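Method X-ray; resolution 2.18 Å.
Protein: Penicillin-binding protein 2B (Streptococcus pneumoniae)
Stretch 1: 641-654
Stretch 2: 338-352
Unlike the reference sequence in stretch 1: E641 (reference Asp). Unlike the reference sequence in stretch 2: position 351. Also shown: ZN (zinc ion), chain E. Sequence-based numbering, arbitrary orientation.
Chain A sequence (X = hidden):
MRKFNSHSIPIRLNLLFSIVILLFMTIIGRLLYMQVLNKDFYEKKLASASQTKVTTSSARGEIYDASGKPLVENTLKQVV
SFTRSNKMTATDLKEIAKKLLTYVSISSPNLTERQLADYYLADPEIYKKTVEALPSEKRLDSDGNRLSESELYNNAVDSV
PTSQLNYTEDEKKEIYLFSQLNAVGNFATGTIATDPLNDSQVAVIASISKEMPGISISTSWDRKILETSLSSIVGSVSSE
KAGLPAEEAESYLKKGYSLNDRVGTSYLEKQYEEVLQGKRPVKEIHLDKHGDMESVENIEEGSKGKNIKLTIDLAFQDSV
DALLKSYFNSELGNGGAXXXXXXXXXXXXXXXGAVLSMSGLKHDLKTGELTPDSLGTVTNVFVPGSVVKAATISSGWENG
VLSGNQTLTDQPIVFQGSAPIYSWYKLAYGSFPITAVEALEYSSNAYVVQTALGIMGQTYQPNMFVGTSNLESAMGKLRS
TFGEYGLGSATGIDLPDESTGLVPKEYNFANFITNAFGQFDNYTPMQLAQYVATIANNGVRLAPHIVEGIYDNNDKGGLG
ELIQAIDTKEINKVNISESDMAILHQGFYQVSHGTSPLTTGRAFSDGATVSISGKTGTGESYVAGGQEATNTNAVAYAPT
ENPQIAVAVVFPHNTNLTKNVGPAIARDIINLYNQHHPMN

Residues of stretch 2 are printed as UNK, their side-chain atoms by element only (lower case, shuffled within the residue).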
ATOM      1  N   GLU A 641       7.745 -30.309   0.963  1.00 49.94           N
ATOM      2  CA  GLU A 641       7.527 -31.065  -0.268  1.00 52.92           C
ATOM      3  C   GLU A 641       6.466 -30.422  -1.157  1.00 52.84           C
ATOM      4  O   GLU A 641       6.367 -30.724  -2.342  1.00 55.00           O
ATOM      5  CB  GLU A 641       7.161 -32.518   0.050  1.00 54.31           C
ATOM      6  CG  GLU A 641       8.159 -33.263   0.942  1.00 61.98           C
ATOM      7  CD  GLU A 641       9.233 -34.005   0.162  1.00 76.91           C
ATOM      8  OE1 GLU A 641       8.890 -34.681  -0.835  1.00 84.67           O
ATOM      9  OE2 GLU A 641      10.424 -33.932   0.543  1.00 79.76           O
ATOM     10  N   ASN A 642       5.655 -29.538  -0.591  1.00 49.95           N
ATOM     11  CA  ASN A 642       4.572 -28.947  -1.364  1.00 48.19           C
ATOM     12  C   ASN A 642       4.181 -27.587  -0.785  1.00 45.80           C
ATOM     13  O   ASN A 642       3.162 -27.472  -0.111  1.00 45.86           O
ATOM     14  CB  ASN A 642       3.366 -29.894  -1.371  1.00 48.60           C
ATOM     15  CG  ASN A 642       2.177 -29.311  -2.106  1.00 48.61           C
ATOM     16  OD1 ASN A 642       2.335 -28.613  -3.105  1.00 51.47           O
ATOM     17  ND2 ASN A 642       0.980 -29.600  -1.617  1.00 51.20           N
ATOM     18  N   PRO A 643       4.986 -26.551  -1.064  1.00 43.04           N
ATOM     19  CA  PRO A 643       4.916 -25.358  -0.245  1.00 40.22           C
ATOM     20  C   PRO A 643       3.595 -24.593  -0.323  1.00 40.73           C
ATOM     21  O   PRO A 643       3.076 -24.290  -1.406  1.00 40.17           O
ATOM     22  CB  PRO A 643       6.097 -24.527  -0.740  1.00 40.99           C
ATOM     23  CG  PRO A 643       7.074 -25.547  -1.298  1.00 43.32           C
ATOM     24  CD  PRO A 643       6.157 -26.537  -1.964  1.00 42.62           C
ATOM     25  N   GLN A 644       3.066 -24.238   0.841  1.00 39.02           N
ATOM     26  CA  GLN A 644       1.786 -23.535   0.881  1.00 39.07           C
ATOM     27  C   GLN A 644       1.894 -22.213   1.631  1.00 37.43           C
ATOM     28  O   GLN A 644       0.979 -21.388   1.627  1.00 38.52           O
ATOM     29  CB  GLN A 644       0.717 -24.453   1.478  1.00 39.46           C
ATOM     30  CG  GLN A 644       0.184 -25.449   0.446  1.00 40.63           C
ATOM     31  CD  GLN A 644      -0.374 -26.701   1.102  1.00 52.28           C
ATOM     32  OE1 GLN A 644      -1.356 -26.636   1.848  1.00 47.97           O
ATOM     33  NE2 GLN A 644       0.269 -27.846   0.847  1.00 45.20           N
ATOM     34  N   ILE A 645       3.045 -22.001   2.250  1.00 36.10           N
ATOM     35  CA  ILE A 645       3.348 -20.717   2.879  1.00 34.00           C
ATOM     36  C   ILE A 645       4.851 -20.427   2.768  1.00 33.25           C
ATOM     37  O   ILE A 645       5.696 -21.315   2.927  1.00 35.86           O
ATOM     38  CB  ILE A 645       2.888 -20.703   4.363  1.00 31.54           C
ATOM     39  CG1 ILE A 645       3.220 -19.370   5.022  1.00 30.73           C
ATOM     40  CG2 ILE A 645       3.558 -21.847   5.137  1.00 34.99           C
ATOM     41  CD1 ILE A 645       2.532 -19.098   6.362  1.00 26.93           C
ATOM     42  N   ALA A 646       5.184 -19.170   2.508  1.00 33.06           N
ATOM     43  CA  ALA A 646       6.573 -18.694   2.518  1.00 30.40           C
ATOM     44  C   ALA A 646       6.561 -17.475   3.415  1.00 29.82           C
ATOM     45  O   ALA A 646       5.627 -16.684   3.313  1.00 30.52           O
ATOM     46  CB  ALA A 646       6.974 -18.282   1.119  1.00 30.10           C
ATOM     47  N   VAL A 647       7.559 -17.315   4.281  1.00 30.18           N
ATOM     48  CA  VAL A 647       7.527 -16.237   5.262  1.00 30.58           C
ATOM     49  C   VAL A 647       8.889 -15.549   5.383  1.00 32.07           C
ATOM     50  O   VAL A 647       9.911 -16.218   5.310  1.00 34.51           O
ATOM     51  CB  VAL A 647       7.061 -16.748   6.645  1.00 32.26           C
ATOM     52  CG1 VAL A 647       8.055 -17.774   7.205  1.00 37.89           C
ATOM     53  CG2 VAL A 647       6.913 -15.568   7.631  1.00 30.37           C
ATOM     54  N   ALA A 648       8.896 -14.223   5.569  1.00 31.88           N
ATOM     55  CA  ALA A 648      10.094 -13.466   5.869  1.00 31.35           C
ATOM     56  C   ALA A 648       9.937 -12.762   7.192  1.00 32.32           C
ATOM     57  O   ALA A 648       8.924 -12.116   7.457  1.00 33.38           O
ATOM     58  CB  ALA A 648      10.365 -12.387   4.811  1.00 33.18           C
ATOM     59  N   VAL A 649      11.003 -12.795   7.975  1.00 30.53           N
ATOM     60  CA  VAL A 649      10.973 -12.158   9.279  1.00 32.57           C
ATOM     61  C   VAL A 649      12.185 -11.263   9.330  1.00 31.78           C
ATOM     62  O   VAL A 649      13.287 -11.704   9.018  1.00 33.12           O
ATOM     63  CB  VAL A 649      11.004 -13.183  10.452  1.00 32.61           C
ATOM     64  CG1 VAL A 649      11.228 -12.421  11.777  1.00 32.22           C
ATOM     65  CG2 VAL A 649       9.697 -14.002  10.473  1.00 28.16           C
ATOM     66  N   VAL A 650      11.960 -10.005   9.683  1.00 31.54           N
ATOM     67  CA  VAL A 650      13.023  -9.011   9.635  1.00 31.78           C
ATOM     68  C   VAL A 650      13.075  -8.382  11.019  1.00 34.00           C
ATOM     69  O   VAL A 650      12.110  -7.777  11.466  1.00 34.82           O
ATOM     70  CB  VAL A 650      12.744  -7.927   8.548  1.00 32.01           C
ATOM     71  CG1 VAL A 650      13.819  -6.854   8.579  1.00 31.07           C
ATOM     72  CG2 VAL A 650      12.667  -8.597   7.133  1.00 31.82           C
ATOM     73  N   PHE A 651      14.193  -8.561  11.709  1.00 33.69           N
ATOM     74  CA  PHE A 651      14.318  -8.121  13.096  1.00 33.75           C
ATOM     75  C   PHE A 651      15.685  -7.478  13.206  1.00 32.52           C
ATOM     76  O   PHE A 651      16.659  -8.147  13.540  1.00 32.11           O
ATOM     77  CB  PHE A 651      14.271  -9.343  14.032  1.00 35.26           C
ATOM     78  CG  PHE A 651      13.958  -8.998  15.476  1.00 34.27           C
ATOM     79  CD1 PHE A 651      14.473  -7.861  16.052  1.00 34.81           C
ATOM     80  CD2 PHE A 651      13.150  -9.832  16.251  1.00 33.89           C
ATOM     81  CE1 PHE A 651      14.193  -7.525  17.372  1.00 39.01           C
ATOM     82  CE2 PHE A 651      12.859  -9.513  17.582  1.00 32.86           C
ATOM     83  CZ  PHE A 651      13.392  -8.356  18.144  1.00 31.07           C
ATOM     84  N   PRO A 652      15.774  -6.181  12.902  1.00 33.71           N
ATOM     85  CA  PRO A 652      17.077  -5.537  12.768  1.00 33.44           C
ATOM     86  C   PRO A 652      17.736  -5.144  14.103  1.00 34.34           C
ATOM     87  O   PRO A 652      17.062  -4.879  15.084  1.00 34.71           O
ATOM     88  CB  PRO A 652      16.754  -4.285  11.951  1.00 32.96           C
ATOM     89  CG  PRO A 652      15.287  -4.038  12.177  1.00 34.68           C
ATOM     90  CD  PRO A 652      14.647  -5.315  12.500  1.00 33.77           C
ATOM     91  N   HIS A 653      19.061  -5.123  14.123  1.00 35.78           N
ATOM     92  CA  HIS A 653      19.867  -4.667  15.248  1.00 37.15           C
ATOM     93  C   HIS A 653      19.498  -5.296  16.584  1.00 39.31           C
ATOM     94  O   HIS A 653      19.369  -4.614  17.593  1.00 40.76           O
ATOM     95  CB  HIS A 653      19.899  -3.138  15.294  1.00 36.85           C
ATOM     96  CG  HIS A 653      20.374  -2.529  14.013  1.00 33.83           C
ATOM     97  ND1 HIS A 653      21.657  -2.721  13.544  1.00 37.90           N
ATOM     98  CD2 HIS A 653      19.743  -1.767  13.086  1.00 33.58           C
ATOM     99  CE1 HIS A 653      21.803  -2.093  12.388  1.00 35.48           C
ATOM    100  NE2 HIS A 653      20.652  -1.526  12.075  1.00 38.03           N
ATOM    101  N   ASN A 654      19.308  -6.609  16.571  1.00 39.30           N
ATOM    102  CA  ASN A 654      19.134  -7.402  17.777  1.00 41.97           C
ATOM    103  C   ASN A 654      20.519  -7.934  18.135  1.00 45.86           C
ATOM    104  O   ASN A 654      21.153  -8.611  17.329  1.00 46.38           O
ATOM    105  CB  ASN A 654      18.118  -8.538  17.549  1.00 40.74           C
ATOM    106  CG  ASN A 654      17.796  -9.322  18.826  1.00 43.48           C
ATOM    107  OD1 ASN A 654      18.699  -9.677  19.587  1.00 42.95           O
ATOM    108  ND2 ASN A 654      16.506  -9.573  19.073  1.00 36.90           N
ATOM    109  N   UNK A 338      17.203  -3.390  22.315  1.00 40.44           N
ATOM    110  CA  UNK A 338      17.245  -2.024  22.826  1.00 40.45           C
ATOM    111  C   UNK A 338      17.342  -0.954  21.728  1.00 42.71           C
ATOM    112  O   UNK A 338      16.651   0.070  21.781  1.00 41.32           O
ATOM    113  n   UNK A 338      19.791   1.081  27.351  1.00 58.99           N
ATOM    114  c   UNK A 338      18.417  -1.880  23.793  1.00 37.98           C
ATOM    115  c   UNK A 338      18.506  -0.503  24.440  1.00 46.11           C
ATOM    116  c   UNK A 338      19.754  -0.418  25.318  1.00 55.59           C
ATOM    117  c   UNK A 338      19.987   0.990  25.874  1.00 61.49           C
ATOM    118  N   UNK A 339      18.223  -1.180  20.756  1.00 42.31           N
ATOM    119  CA  UNK A 339      18.379  -0.262  19.625  1.00 43.34           C
ATOM    120  C   UNK A 339      17.770  -0.759  18.326  1.00 40.48           C
ATOM    121  O   UNK A 339      18.138  -0.263  17.273  1.00 39.15           O
ATOM    122  c   UNK A 339      21.933   0.427  22.544  1.00 60.11           C
ATOM    123  c   UNK A 339      20.481   0.621  20.634  1.00 50.07           C
ATOM    124  c   UNK A 339      21.399  -0.098  21.384  1.00 53.25           C
ATOM    125  o   UNK A 339      22.058   2.248  24.114  1.00 70.87           O
ATOM    126  c   UNK A 339      21.543   1.690  22.960  1.00 65.82           C
ATOM    127  c   UNK A 339      20.088   1.870  21.089  1.00 54.42           C
ATOM    128  c   UNK A 339      19.858   0.033  19.393  1.00 46.37           C
ATOM    129  c   UNK A 339      20.622   2.411  22.237  1.00 58.81           C
ATOM    130  N   UNK A 340      16.862  -1.732  18.416  1.00 38.47           N
ATOM    131  CA  UNK A 340      16.141  -2.264  17.262  1.00 36.40           C
ATOM    132  C   UNK A 340      14.938  -1.391  16.916  1.00 35.66           C
ATOM    133  O   UNK A 340      14.116  -1.098  17.787  1.00 37.51           O
ATOM    134  o   UNK A 340      14.931  -4.214  16.481  1.00 37.12           O
ATOM    135  c   UNK A 340      15.708  -3.704  17.550  1.00 30.28           C
ATOM    136  N   UNK A 341      14.789  -1.009  15.650  1.00 38.25           N
ATOM    137  CA  UNK A 341      13.631  -0.200  15.238  1.00 36.54           C
ATOM    138  C   UNK A 341      12.300  -0.930  15.188  1.00 36.05           C
ATOM    139  O   UNK A 341      11.289  -0.310  14.901  1.00 35.14           O
ATOM    140  o   UNK A 341      15.879  -0.458  11.685  1.00 49.93           O
ATOM    141  c   UNK A 341      13.796   0.358  13.827  1.00 43.79           C
ATOM    142  c   UNK A 341      15.147   0.842  13.478  1.00 48.31           C
ATOM    143  c   UNK A 341      15.979  -0.260  12.909  1.00 45.39           C
ATOM    144  o   UNK A 341      16.735  -0.885  13.684  1.00 44.17           O
ATOM    145  N   UNK A 342      12.275  -2.237  15.403  1.00 34.48           N
ATOM    146  CA  UNK A 342      10.990  -2.930  15.391  1.00 37.13           C
ATOM    147  C   UNK A 342      11.143  -4.303  14.771  1.00 32.97           C
ATOM    148  O   UNK A 342      12.255  -4.750  14.615  1.00 29.69           O
ATOM    149  N   UNK A 343      10.040  -4.965  14.433  1.00 33.26           N
ATOM    150  CA  UNK A 343      10.134  -6.309  13.885  1.00 33.80           C
ATOM    151  C   UNK A 343       8.995  -6.433  12.870  1.00 35.14           C
ATOM    152  O   UNK A 343       7.928  -5.851  13.092  1.00 34.90           O
ATOM    153  c   UNK A 343      10.053  -7.381  15.008  1.00 33.57           C
ATOM    154  c   UNK A 343       8.739  -7.248  15.734  1.00 32.07           C
ATOM    155  c   UNK A 343      10.206  -8.825  14.430  1.00 30.19           C
ATOM    156  N   UNK A 344       9.239  -7.130  11.758  1.00 31.88           N
ATOM    157  CA  UNK A 344       8.298  -7.176  10.640  1.00 31.34           C
ATOM    158  C   UNK A 344       8.241  -8.605  10.098  1.00 31.34           C
ATOM    159  O   UNK A 344       9.252  -9.300  10.111  1.00 37.37           O
ATOM    160  c   UNK A 344       7.564  -3.983   9.824  1.00 33.23           C
ATOM    161  c   UNK A 344       8.526  -2.187  11.067  1.00 38.07           C
ATOM    162  c   UNK A 344       9.664  -2.945  11.283  1.00 32.99           C
ATOM    163  c   UNK A 344       8.700  -4.768  10.023  1.00 32.52           C
ATOM    164  c   UNK A 344       9.747  -4.234  10.757  1.00 31.06           C
ATOM    165  o   UNK A 344       8.441  -0.919  11.591  1.00 33.59           O
ATOM    166  c   UNK A 344       7.479  -2.694  10.322  1.00 33.71           C
ATOM    167  c   UNK A 344       8.757  -6.196   9.528  1.00 34.42           C
ATOM    168  N   UNK A 345       7.072  -9.031   9.627  1.00 30.05           N
ATOM    169  CA  UNK A 345       6.868 -10.357   9.079  1.00 29.38           C
ATOM    170  C   UNK A 345       5.840 -10.232   7.979  1.00 29.60           C
ATOM    171  O   UNK A 345       4.859  -9.521   8.143  1.00 32.65           O
ATOM    172  c   UNK A 345       6.351 -11.336  10.134  1.00 28.60           C
ATOM    173  N   UNK A 346       6.062 -10.946   6.883  1.00 31.48           N
ATOM    174  CA  UNK A 346       5.125 -10.999   5.772  1.00 32.76           C
ATOM    175  C   UNK A 346       5.074 -12.475   5.410  1.00 32.82           C
ATOM    176  O   UNK A 346       6.112 -13.129   5.257  1.00 34.90           O
ATOM    177  c   UNK A 346       5.627  -8.708   4.746  1.00 30.19           C
ATOM    178  c   UNK A 346       5.631 -10.202   4.508  1.00 36.07           C
ATOM    179  c   UNK A 346       4.752 -10.501   3.277  1.00 34.34           C
ATOM    180  N   UNK A 347       3.861 -13.001   5.328  1.00 31.86           N
ATOM    181  CA  UNK A 347       3.638 -14.374   4.900  1.00 32.80           C
ATOM    182  C   UNK A 347       2.887 -14.342   3.575  1.00 32.90           C
ATOM    183  O   UNK A 347       1.889 -13.616   3.445  1.00 30.88           O
ATOM    184  c   UNK A 347       2.755 -15.117   5.962  1.00 31.87           C
ATOM    185  N   UNK A 348       3.312 -15.178   2.630  1.00 34.89           N
ATOM    186  CA  UNK A 348       2.669 -15.265   1.308  1.00 35.89           C
ATOM    187  C   UNK A 348       2.356 -16.716   0.936  1.00 36.31           C
ATOM    188  O   UNK A 348       3.069 -17.627   1.364  1.00 36.61           O
ATOM    189  c   UNK A 348       5.131 -12.994  -0.831  1.00 30.30           C
ATOM    190  c   UNK A 348       3.627 -14.731   0.234  1.00 35.06           C
ATOM    191  c   UNK A 348       4.189 -13.310   0.341  1.00 38.11           C
ATOM    192  c   UNK A 348       3.078 -12.284   0.406  1.00 29.76           C
ATOM    193  N   UNK A 349       1.305 -16.925   0.144  1.00 35.12           N
ATOM    194  CA  UNK A 349       1.026 -18.210  -0.487  1.00 35.24           C
ATOM    195  C   UNK A 349       1.909 -18.208  -1.737  1.00 35.32           C
ATOM    196  O   UNK A 349       1.684 -17.393  -2.634  1.00 36.58           O
ATOM    197  n   UNK A 349      -2.153 -19.885  -1.461  1.00 34.81           N
ATOM    198  c   UNK A 349      -0.879 -19.536  -1.602  1.00 40.47           C
ATOM    199  o   UNK A 349      -0.089 -20.184  -2.294  1.00 42.19           O
ATOM    200  c   UNK A 349      -0.459 -18.256  -0.872  1.00 35.93           C
ATOM    201  N   UNK A 350       2.928 -19.080  -1.781  1.00 31.68           N
ATOM    202  CA  UNK A 350       3.911 -19.108  -2.882  1.00 33.82           C
ATOM    203  C   UNK A 350       3.328 -19.671  -4.184  1.00 37.08           C
ATOM    204  O   UNK A 350       3.972 -19.568  -5.241  1.00 37.99           O
ATOM    205  c   UNK A 350       3.156 -20.143  -0.780  1.00 29.27           C
ATOM    206  c   UNK A 350       4.974 -20.102  -2.389  1.00 32.72           C
ATOM    207  c   UNK A 350       4.125 -21.071  -1.454  1.00 28.65           C
ATOM    208  N   UNK A 351       2.136 -20.260  -4.123  1.00 36.71           N
ATOM    209  CA  UNK A 351       1.518 -20.827  -5.336  1.00 40.79           C
ATOM    210  C   UNK A 351       0.744 -19.762  -6.110  1.00 37.62           C
ATOM    211  O   UNK A 351       0.496 -19.928  -7.291  1.00 36.56           O
ATOM    212  c   UNK A 351       1.318 -23.303  -4.615  1.00 46.39           C
ATOM    213  o   UNK A 351      -0.811 -24.244  -3.953  1.00 65.30           O
ATOM    214  n   UNK A 351       0.953 -25.646  -3.968  1.00 58.40           N
ATOM    215  c   UNK A 351       0.580 -22.003  -4.990  1.00 40.66           C
ATOM    216  c   UNK A 351       0.391 -24.443  -4.150  1.00 63.56           C
ATOM    217  N   UNK A 352       0.338 -18.687  -5.441  1.00 37.02           N
ATOM    218  CA  UNK A 352      -0.593 -17.726  -6.043  1.00 37.93           C
ATOM    219  C   UNK A 352      -0.234 -16.256  -5.804  1.00 38.90           C
ATOM    220  O   UNK A 352      -0.746 -15.364  -6.483  1.00 39.51           O
ATOM    221  o   UNK A 352      -2.095 -17.424  -4.153  1.00 41.70           O
ATOM    222  c   UNK A 352      -2.028 -17.894  -5.510  1.00 39.87           C
ATOM    223  c   UNK A 352      -2.513 -19.346  -5.640  1.00 38.48           C
TER
HETATM  224 ZN    ZN E 701      19.964  -0.971  10.273  1.00 57.20          ZN
HETATM  225  O   HOH W   1      19.798  -3.398  20.067  1.00 41.59           O
HETATM  226  O   HOH W   2      18.609   0.756  10.722  1.00 36.17           O
HETATM  227  O   HOH W   3      18.788  -2.416   9.101  1.00 20.95           O

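Position 338 carries four carbons in a row ending in nitrogen, a lysine; the end of K338's chain leads away from stretch 1, and its charge suits this exposed site. At 339 one carbon bears a six-carbon ring with one oxygen: tyrosine. The ring of Y339 also leads away, its hydroxyl suiting an exposed site, while its backbone N donates to water 1, which donates to H653 O.

Position 340 has one carbon and one oxygen, the oxygen 2.6 Å from P652 O. This is serine, and S340 OG donates that hydrogen bond, satisfying a carbonyl beyond the strand's end. Position 341 has three carbons, the third carrying two oxygens: glutamate. E341 OE1 lies 3.2 Å from H653 CD2, at the ring's edge, and OE2 accepts a weak hydrogen bond from water 2, a ligand of the zinc held by H653 NE2.

Position 342 has no side-chain atoms. G342 is glycine, as its backbone angles require: a CB would jam against the preceding carbonyl oxygen. At 343 one carbon carries two more, making valine; V343 CB sits over a face of the F651 ring, 4.2 Å from its centroid, a CH-pi contact.

Position 344 again shows one carbon and an oxygen-bearing six-carbon ring, tyrosine. Y344 shares a face of the sheet with V650. The single carbon at 345 is alanine; A345 CB packs 4.3 Å from V649 CG2. Three carbons, forked at the first, make 346 valine. V346, beta-branched and comfortable in a strand, pairs with A648. At 347 another single carbon means alanine; A347 CB receives I645 CD1 at 4.0 Å. Position 348 has four carbons, forked at the second: leucine. L348 is an apolar chain in a buried place, paired with A646.

At 349 two carbons, the second with oxygen and nitrogen, indicate asparagine; N349 points away, and its OD1 accepts from the backbone N of 351. Three carbons closing onto the backbone N make 350 proline: its compact apolar ring packs on P643, P350 CG meeting P643 CB at 4.0 Å. Position 351 has three carbons, the third bearing oxygen and nitrogen, hence glutamine; long, polar and exposed, Q351 brings NE2 within 3.4 Å of N642 OD1. Position 352, one carbon carrying oxygen and carbon, is threonine; T352, small and polar, suits a partly exposed loop out of reach.

The contact works as an antiparallel ladder: A646, A648 and V650 exchange paired backbone hydrogen bonds with L348, V346 and Y344. Apolar side chains pack around it, while proline contacts at one end and the S340 bond at the other extend it.

Stretch 2 (338-352) KYSEGVYAVALNPQT
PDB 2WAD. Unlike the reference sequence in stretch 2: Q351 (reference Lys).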